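Local coordinates for phage-related conserved hypothetical protein, BB2244 (Bordetella bronchiseptica, PDB 2BDV), which is of unknown function but, as an SRAP-family protein, may bind single-stranded DNA and cross-link to abasic sites as its relatives do, at residues 58-63 with 147-152; 84-89 with 130-135. One frame throughout, in Å; residues are numbered along the deposited sequence.

Contact 1 of 2, residues 58-63 with 147-152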
ATOM      1  N   LEU A  58       9.183  -2.841   6.178  1.00 23.74           N
ATOM      2  CA  LEU A  58       9.773  -3.250   4.912  1.00 21.28           C
ATOM      3  C   LEU A  58       9.910  -2.014   4.028  1.00 20.79           C
ATOM      4  O   LEU A  58       9.184  -1.031   4.202  1.00 18.35           O
ATOM      5  CB  LEU A  58       8.880  -4.311   4.254  1.00 20.53           C
ATOM      6  CG  LEU A  58       9.092  -5.788   4.639  1.00 22.82           C
ATOM      7  CD1 LEU A  58       9.198  -5.949   6.144  1.00 23.82           C
ATOM      8  CD2 LEU A  58       7.949  -6.617   4.082  1.00 18.54           C
ATOM      9  N   PRO A  59      10.863  -2.035   3.089  1.00 20.66           N
ATOM     10  CA  PRO A  59      11.109  -0.922   2.169  1.00 20.61           C
ATOM     11  C   PRO A  59      10.009  -0.769   1.126  1.00 19.80           C
ATOM     12  O   PRO A  59       9.674  -1.728   0.420  1.00 17.03           O
ATOM     13  CB  PRO A  59      12.433  -1.300   1.504  1.00 22.35           C
ATOM     14  CG  PRO A  59      13.094  -2.157   2.508  1.00 23.46           C
ATOM     15  CD  PRO A  59      11.966  -3.005   3.026  1.00 23.24           C
ATOM     16  N   TRP A  60       9.457   0.440   1.037  1.00 16.51           N
ATOM     17  CA  TRP A  60       8.410   0.755   0.072  1.00 17.54           C
ATOM     18  C   TRP A  60       9.086   1.247  -1.206  1.00 18.32           C
ATOM     19  O   TRP A  60       9.770   2.270  -1.194  1.00 20.24           O
ATOM     20  CB  TRP A  60       7.487   1.849   0.633  1.00 14.84           C
ATOM     21  CG  TRP A  60       6.318   2.177  -0.246  1.00 14.61           C
ATOM     22  CD1 TRP A  60       5.841   1.428  -1.283  1.00 15.77           C
ATOM     23  CD2 TRP A  60       5.442   3.305  -0.135  1.00 13.22           C
ATOM     24  NE1 TRP A  60       4.728   2.013  -1.821  1.00 14.54           N
ATOM     25  CE2 TRP A  60       4.458   3.168  -1.133  1.00 14.61           C
ATOM     26  CE3 TRP A  60       5.390   4.421   0.716  1.00 11.93           C
ATOM     27  CZ2 TRP A  60       3.428   4.105  -1.312  1.00 13.91           C
ATOM     28  CZ3 TRP A  60       4.377   5.351   0.546  1.00 11.67           C
ATOM     29  CH2 TRP A  60       3.403   5.188  -0.464  1.00 15.41           C
ATOM     30  N   GLY A  61       8.907   0.514  -2.298  1.00 18.49           N
ATOM     31  CA  GLY A  61       9.518   0.894  -3.562  1.00 19.70           C
ATOM     32  C   GLY A  61      10.316  -0.258  -4.149  1.00 21.05           C
ATOM     33  O   GLY A  61      11.420  -0.552  -3.685  1.00 21.68           O
ATOM     34  N   TYR A  62       9.761  -0.914  -5.166  1.00 22.43           N
ATOM     35  CA  TYR A  62      10.420  -2.058  -5.803  1.00 24.15           C
ATOM     36  C   TYR A  62      11.199  -1.707  -7.068  1.00 26.60           C
ATOM     37  O   TYR A  62      10.656  -1.135  -8.016  1.00 25.77           O
ATOM     38  CB  TYR A  62       9.399  -3.164  -6.126  1.00 24.42           C
ATOM     39  CG  TYR A  62       9.991  -4.381  -6.819  1.00 27.61           C
ATOM     40  CD1 TYR A  62      11.041  -5.096  -6.241  1.00 26.93           C
ATOM     41  CD2 TYR A  62       9.511  -4.813  -8.057  1.00 26.41           C
ATOM     42  CE1 TYR A  62      11.599  -6.202  -6.878  1.00 28.99           C
ATOM     43  CE2 TYR A  62      10.063  -5.924  -8.702  1.00 25.26           C
ATOM     44  CZ  TYR A  62      11.108  -6.612  -8.109  1.00 27.45           C
ATOM     45  OH  TYR A  62      11.686  -7.698  -8.744  1.00 26.38           O
ATOM     46  N   LYS A  63      12.478  -2.077  -7.060  1.00 28.71           N
ATOM     47  CA  LYS A  63      13.387  -1.835  -8.172  1.00 32.22           C
ATOM     48  C   LYS A  63      13.890  -3.147  -8.775  1.00 32.93           C
ATOM     49  O   LYS A  63      14.820  -3.762  -8.253  1.00 30.08           O
ATOM     50  CB  LYS A  63      14.587  -1.022  -7.693  1.00 35.54           C
ATOM     51  CG  LYS A  63      15.606  -0.735  -8.782  1.00 40.52           C
ATOM     52  CD  LYS A  63      16.806   0.030  -8.238  1.00 44.45           C
ATOM     53  CE  LYS A  63      17.588  -0.789  -7.223  1.00 45.87           C
ATOM     54  NZ  LYS A  63      18.649   0.033  -6.579  1.00 45.83           N
ATOM     55  N   PHE A 147       8.661  -3.167  -1.791  1.00 17.83           N
ATOM     56  CA  PHE A 147       7.313  -3.602  -2.153  1.00 14.65           C
ATOM     57  C   PHE A 147       6.517  -2.519  -2.870  1.00 14.36           C
ATOM     58  O   PHE A 147       6.942  -1.370  -2.935  1.00 11.71           O
ATOM     59  CB  PHE A 147       6.535  -4.063  -0.909  1.00 17.17           C
ATOM     60  CG  PHE A 147       6.187  -2.954   0.055  1.00 19.07           C
ATOM     61  CD1 PHE A 147       6.964  -2.728   1.184  1.00 18.83           C
ATOM     62  CD2 PHE A 147       5.065  -2.151  -0.155  1.00 21.22           C
ATOM     63  CE1 PHE A 147       6.634  -1.725   2.098  1.00 19.88           C
ATOM     64  CE2 PHE A 147       4.721  -1.137   0.755  1.00 20.18           C
ATOM     65  CZ  PHE A 147       5.509  -0.924   1.886  1.00 19.09           C
ATOM     66  N   ALA A 148       5.372  -2.902  -3.427  1.00 12.34           N
ATOM     67  CA  ALA A 148       4.492  -1.950  -4.093  1.00 14.87           C
ATOM     68  C   ALA A 148       3.073  -2.157  -3.528  1.00 15.38           C
ATOM     69  O   ALA A 148       2.703  -3.278  -3.167  1.00 16.71           O
ATOM     70  CB  ALA A 148       4.506  -2.181  -5.600  1.00 14.08           C
ATOM     71  N   ILE A 149       2.291  -1.084  -3.424  1.00 13.74           N
ATOM     72  CA  ILE A 149       0.918  -1.198  -2.934  1.00 14.22           C
ATOM     73  C   ILE A 149       0.043  -1.591  -4.124  1.00 13.67           C
ATOM     74  O   ILE A 149       0.154  -0.988  -5.184  1.00 13.87           O
ATOM     75  CB  ILE A 149       0.373   0.151  -2.369  1.00 14.69           C
ATOM     76  CG1 ILE A 149       1.264   0.656  -1.234  1.00 15.74           C
ATOM     77  CG2 ILE A 149      -1.042  -0.030  -1.827  1.00 11.99           C
ATOM     78  CD1 ILE A 149       1.568  -0.412  -0.215  1.00 21.22           C
ATOM     79  N   VAL A 150      -0.805  -2.608  -3.968  1.00 14.77           N
ATOM     80  CA  VAL A 150      -1.689  -3.010  -5.071  1.00 14.59           C
ATOM     81  C   VAL A 150      -2.723  -1.901  -5.248  1.00 15.93           C
ATOM     82  O   VAL A 150      -3.420  -1.547  -4.300  1.00 17.10           O
ATOM     83  CB  VAL A 150      -2.443  -4.312  -4.778  1.00 14.23           C
ATOM     84  CG1 VAL A 150      -3.386  -4.633  -5.939  1.00 11.77           C
ATOM     85  CG2 VAL A 150      -1.461  -5.448  -4.557  1.00 12.21           C
ATOM     86  N   THR A 151      -2.805  -1.363  -6.463  1.00 14.86           N
ATOM     87  CA  THR A 151      -3.722  -0.279  -6.800  1.00 16.76           C
ATOM     88  C   THR A 151      -4.747  -0.664  -7.882  1.00 17.89           C
ATOM     89  O   THR A 151      -4.491  -1.524  -8.727  1.00 14.29           O
ATOM     90  CB  THR A 151      -2.942   0.949  -7.302  1.00 13.21           C
ATOM     91  OG1 THR A 151      -2.047   0.542  -8.346  1.00 14.74           O
ATOM     92  CG2 THR A 151      -2.129   1.573  -6.166  1.00 13.56           C
ATOM     93  N   ASN A 152      -5.894   0.007  -7.860  1.00 18.63           N
ATOM     94  CA  ASN A 152      -6.960  -0.239  -8.818  1.00 21.13           C
ATOM     95  C   ASN A 152      -6.970   0.891  -9.828  1.00 23.33           C
ATOM     96  O   ASN A 152      -7.829   1.778  -9.783  1.00 23.69           O
ATOM     97  CB  ASN A 152      -8.300  -0.291  -8.094  1.00 22.38           C
ATOM     98  CG  ASN A 152      -9.415  -0.826  -8.965  1.00 23.12           C
ATOM     99  OD1 ASN A 152     -10.547  -0.970  -8.509  1.00 20.88           O
ATOM    100  ND2 ASN A 152      -9.101  -1.125 -10.225  1.00 23.96           N
TER
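Trp60 and Phe147 meet through two contrasting first torsions: CG of Trp60 lies anti to its backbone N (chi1 -176°), while CG of Phe147 sits between its own N and carbonyl carbon (chi1 69°). The phenyl ring lies beside the 58-63 backbone, with Leu58 O at its edge, near the ring plane. The five-membered ring of Trp60 and the Phe147 ring are almost parallel, with planes 11° apart, yet their centroids are 4.8 Å apart and the rings barely overlap. Closest between the two rings are Trp60 CD1 and Phe147 CE2, at 3.5 Å. Over the phenyl face, offset toward its rim, stands Trp60 CA, 3.8 Å from the Phe147 centroid in a CH-pi contact. Leu58 CB approaches Phe147 CD1 at 3.9 Å, and Ile149 crosses the indole at about a right angle, with its CG1 3.8 Å from Trp60 NE1.

The backbones add two hydrogen bonds, Phe147 N to Pro59 O (2.8 Å) and Gly61 N to Phe147 O (2.8 Å), the pattern of a single parallel bridge centred on Trp60 and Phe147. Trp60 NE1 donates to Ile72 O, and Val97 of strand 94-99 also packs on Phe147 and Ile149. Both backbone polar groups of Phe147 are thus satisfied inside a buried, largely apolar contact, which fastens the loop after strand 54-57 to the start of strand 147-151.

Contact 2 of 2, residues 84-89 with 130-135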
ATOM      1  N   TRP A  84       4.432  -9.441 -15.659  1.00 27.42           N
ATOM      2  CA  TRP A  84       5.677  -9.026 -15.029  1.00 27.54           C
ATOM      3  C   TRP A  84       5.463  -7.685 -14.323  1.00 26.67           C
ATOM      4  O   TRP A  84       4.755  -6.815 -14.829  1.00 25.23           O
ATOM      5  CB  TRP A  84       6.775  -8.865 -16.104  1.00 26.00           C
ATOM      6  CG  TRP A  84       8.182  -8.654 -15.567  1.00 27.96           C
ATOM      7  CD1 TRP A  84       9.030  -9.610 -15.076  1.00 27.75           C
ATOM      8  CD2 TRP A  84       8.885  -7.403 -15.452  1.00 26.67           C
ATOM      9  NE1 TRP A  84      10.213  -9.031 -14.664  1.00 28.89           N
ATOM     10  CE2 TRP A  84      10.149  -7.679 -14.884  1.00 26.87           C
ATOM     11  CE3 TRP A  84       8.568  -6.078 -15.773  1.00 28.30           C
ATOM     12  CZ2 TRP A  84      11.093  -6.682 -14.630  1.00 29.66           C
ATOM     13  CZ3 TRP A  84       9.509  -5.077 -15.519  1.00 28.57           C
ATOM     14  CH2 TRP A  84      10.758  -5.389 -14.952  1.00 28.67           C
ATOM     15  N   PRO A  85       6.072  -7.507 -13.141  1.00 26.96           N
ATOM     16  CA  PRO A  85       6.912  -8.516 -12.491  1.00 28.03           C
ATOM     17  C   PRO A  85       6.174  -9.150 -11.323  1.00 27.58           C
ATOM     18  O   PRO A  85       6.688 -10.041 -10.649  1.00 31.33           O
ATOM     19  CB  PRO A  85       8.101  -7.699 -12.028  1.00 27.35           C
ATOM     20  CG  PRO A  85       7.425  -6.463 -11.541  1.00 28.48           C
ATOM     21  CD  PRO A  85       6.411  -6.164 -12.638  1.00 27.28           C
ATOM     22  N   TRP A  86       4.962  -8.674 -11.085  1.00 25.88           N
ATOM     23  CA  TRP A  86       4.151  -9.164  -9.981  1.00 24.61           C
ATOM     24  C   TRP A  86       3.873 -10.667 -10.022  1.00 25.66           C
ATOM     25  O   TRP A  86       3.608 -11.269  -8.988  1.00 27.02           O
ATOM     26  CB  TRP A  86       2.847  -8.368  -9.941  1.00 19.88           C
ATOM     27  CG  TRP A  86       3.103  -6.897 -10.102  1.00 18.71           C
ATOM     28  CD1 TRP A  86       2.554  -6.068 -11.035  1.00 17.81           C
ATOM     29  CD2 TRP A  86       4.026  -6.098  -9.349  1.00 16.79           C
ATOM     30  NE1 TRP A  86       3.076  -4.808 -10.916  1.00 17.91           N
ATOM     31  CE2 TRP A  86       3.982  -4.792  -9.890  1.00 18.83           C
ATOM     32  CE3 TRP A  86       4.884  -6.357  -8.273  1.00 17.38           C
ATOM     33  CZ2 TRP A  86       4.765  -3.743  -9.391  1.00 16.28           C
ATOM     34  CZ3 TRP A  86       5.666  -5.312  -7.776  1.00 19.51           C
ATOM     35  CH2 TRP A  86       5.598  -4.021  -8.340  1.00 18.68           C
ATOM     36  N   LYS A  87       3.940 -11.281 -11.202  1.00 26.86           N
ATOM     37  CA  LYS A  87       3.682 -12.715 -11.305  1.00 28.57           C
ATOM     38  C   LYS A  87       4.690 -13.505 -10.482  1.00 28.31           C
ATOM     39  O   LYS A  87       4.493 -14.681 -10.199  1.00 27.03           O
ATOM     40  CB  LYS A  87       3.749 -13.176 -12.765  1.00 30.68           C
ATOM     41  CG  LYS A  87       5.110 -12.981 -13.428  1.00 33.64           C
ATOM     42  CD  LYS A  87       5.080 -13.353 -14.914  1.00 35.59           C
ATOM     43  CE  LYS A  87       6.290 -12.784 -15.651  1.00 36.26           C
ATOM     44  NZ  LYS A  87       6.354 -13.199 -17.085  1.00 40.12           N
ATOM     45  N   LEU A  88       5.770 -12.840 -10.093  1.00 29.30           N
ATOM     46  CA  LEU A  88       6.828 -13.469  -9.317  1.00 28.86           C
ATOM     47  C   LEU A  88       6.635 -13.327  -7.806  1.00 28.06           C
ATOM     48  O   LEU A  88       7.347 -13.950  -7.016  1.00 27.37           O
ATOM     49  CB  LEU A  88       8.164 -12.845  -9.713  1.00 32.12           C
ATOM     50  CG  LEU A  88       8.467 -12.831 -11.222  1.00 34.77           C
ATOM     51  CD1 LEU A  88       9.663 -11.925 -11.494  1.00 36.54           C
ATOM     52  CD2 LEU A  88       8.735 -14.245 -11.720  1.00 35.00           C
HETATM   53  N   MSE A  89       5.674 -12.507  -7.405  1.00 25.85           N
HETATM   54  CA  MSE A  89       5.430 -12.276  -5.990  1.00 26.40           C
HETATM   55  C   MSE A  89       4.011 -12.598  -5.547  1.00 24.34           C
HETATM   56  O   MSE A  89       3.755 -12.751  -4.358  1.00 24.38           O
HETATM   57  CB  MSE A  89       5.736 -10.819  -5.661  1.00 31.20           C
HETATM   58  CG  MSE A  89       7.196 -10.449  -5.808  1.00 36.49           C
HETATM   59 SE   MSE A  89       7.442  -8.526  -5.931  1.00 49.32          SE
HETATM   60  CE  MSE A  89       7.667  -8.407  -7.846  1.00 42.80           C
ATOM     61  N   ALA A 130      -3.463  -4.116   0.328  1.00 15.32           N
ATOM     62  CA  ALA A 130      -2.854  -5.328  -0.197  1.00 15.84           C
ATOM     63  C   ALA A 130      -1.536  -4.896  -0.839  1.00 15.61           C
ATOM     64  O   ALA A 130      -1.464  -3.844  -1.480  1.00 13.61           O
ATOM     65  CB  ALA A 130      -3.762  -5.956  -1.238  1.00 13.94           C
ATOM     66  N   GLY A 131      -0.495  -5.703  -0.664  1.00 15.90           N
ATOM     67  CA  GLY A 131       0.794  -5.362  -1.239  1.00 14.88           C
ATOM     68  C   GLY A 131       1.613  -6.563  -1.663  1.00 14.20           C
ATOM     69  O   GLY A 131       1.322  -7.693  -1.284  1.00 14.67           O
ATOM     70  N   LEU A 132       2.645  -6.306  -2.458  1.00 15.66           N
ATOM     71  CA  LEU A 132       3.528  -7.355  -2.949  1.00 15.95           C
ATOM     72  C   LEU A 132       4.971  -6.933  -2.683  1.00 17.33           C
ATOM     73  O   LEU A 132       5.398  -5.838  -3.063  1.00 17.78           O
ATOM     74  CB  LEU A 132       3.306  -7.570  -4.453  1.00 14.45           C
ATOM     75  CG  LEU A 132       1.939  -8.097  -4.904  1.00 14.24           C
ATOM     76  CD1 LEU A 132       1.864  -8.105  -6.428  1.00 15.53           C
ATOM     77  CD2 LEU A 132       1.725  -9.500  -4.348  1.00  6.07           C
ATOM     78  N   SER A 133       5.720  -7.813  -2.037  1.00 15.96           N
ATOM     79  CA  SER A 133       7.099  -7.517  -1.698  1.00 16.73           C
ATOM     80  C   SER A 133       8.055  -8.576  -2.227  1.00 18.26           C
ATOM     81  O   SER A 133       7.700  -9.749  -2.358  1.00 20.88           O
ATOM     82  CB  SER A 133       7.227  -7.400  -0.172  1.00 16.66           C
ATOM     83  OG  SER A 133       8.577  -7.407   0.250  1.00 19.00           O
ATOM     84  N   ALA A 134       9.267  -8.146  -2.547  1.00 18.12           N
ATOM     85  CA  ALA A 134      10.283  -9.051  -3.041  1.00 18.55           C
ATOM     86  C   ALA A 134      11.250  -9.363  -1.905  1.00 20.33           C
ATOM     87  O   ALA A 134      12.291  -9.982  -2.115  1.00 20.69           O
ATOM     88  CB  ALA A 134      11.026  -8.422  -4.206  1.00 18.61           C
ATOM     89  N   TRP A 135      10.937  -8.924  -0.695  1.00 18.38           N
ATOM     90  CA  TRP A 135      11.845  -9.237   0.392  1.00 20.81           C
ATOM     91  C   TRP A 135      11.558 -10.658   0.871  1.00 21.55           C
ATOM     92  O   TRP A 135      10.426 -11.136   0.789  1.00 24.14           O
ATOM     93  CB  TRP A 135      11.683  -8.257   1.550  1.00 20.09           C
ATOM     94  CG  TRP A 135      12.575  -8.590   2.697  1.00 22.64           C
ATOM     95  CD1 TRP A 135      13.878  -8.219   2.864  1.00 23.19           C
ATOM     96  CD2 TRP A 135      12.236  -9.384   3.839  1.00 22.15           C
ATOM     97  NE1 TRP A 135      14.370  -8.731   4.046  1.00 21.58           N
ATOM     98  CE2 TRP A 135      13.378  -9.450   4.663  1.00 22.07           C
ATOM     99  CE3 TRP A 135      11.072 -10.048   4.246  1.00 21.76           C
ATOM    100  CZ2 TRP A 135      13.394 -10.152   5.868  1.00 23.62           C
ATOM    101  CZ3 TRP A 135      11.083 -10.747   5.441  1.00 22.68           C
ATOM    102  CH2 TRP A 135      12.237 -10.793   6.242  1.00 23.96           C
TER
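Leu132 and Met89 form the centre of an apolar contact, Met89 being present as selenomethionine. Theirs is the shortest CA-CA separation across the contact, and Met89 CB lies 4.2 Å from Leu132 CB. CD1 of Leu132 faces Trp86, 3.7 Å from its CB and 3.9 Å from its ring atom CE3, with the two side chains crossing at a slant. The first torsion of Met89 puts CG anti to the carbonyl carbon (chi1 -66°), and its second carries SE onward in an extended course (chi2 162°), so that SE reaches Ala134 CB at 4.0 Å.

Apolar atoms also pack on backbone carbonyls. The other delta carbon of Leu132, CD2, lies 3.8 Å from Met89 O. Met89 CG packs 3.6 Å from Ser133 O, a carbonyl whose hydrogen bond comes from Arg136 NH1.

Two local hydrogen bonds lie within the segments. Met89 N donates to Trp86 O at 2.9 Å, which ties Met89 to the 3-10 turn of residues 86-88. On the other side Trp135 N donates to Ser133 OG at 3.0 Å in a nearly straight bond (166°), an ST turn just where strand 126-133 gives way to a loop. The backbone of 131-133 bonds outward, to Ile95, Ala148 and Gly93.

Ile79 of helix 76-80 touches both Trp86 and Leu132, and Trp177 of helix 171-178 touches Leu132 as well. Between the two segments the attachment is apolar packing without hydrogen bonds, by Trp86 and Met89 on Leu132 and Ala134, so it probably rests on dispersion and burial.

Overall arrangement
From the N terminus, the chain leaves strand 54-57 into 58-63, continues through strand 73-75 and helix 76-80 to the loop holding 84-89, and then runs through strand 94-99 and later strands to 130-135. There contact 2 closes the inner loop; strand 147-151 follows and closes contact 1 around it, so contact 2 is nested. Their centres lie about 8 Å apart. The link is direct, since strands 126-133 and 147-151 are antiparallel neighbours in the mixed sheet: Ala148 N probably hydrogen-bonds Leu132 O (3.0 Å), and Ala148 CB packs against Trp86 CH2 (3.5 Å). Together they attach two separate loops to adjacent strands of one sheet.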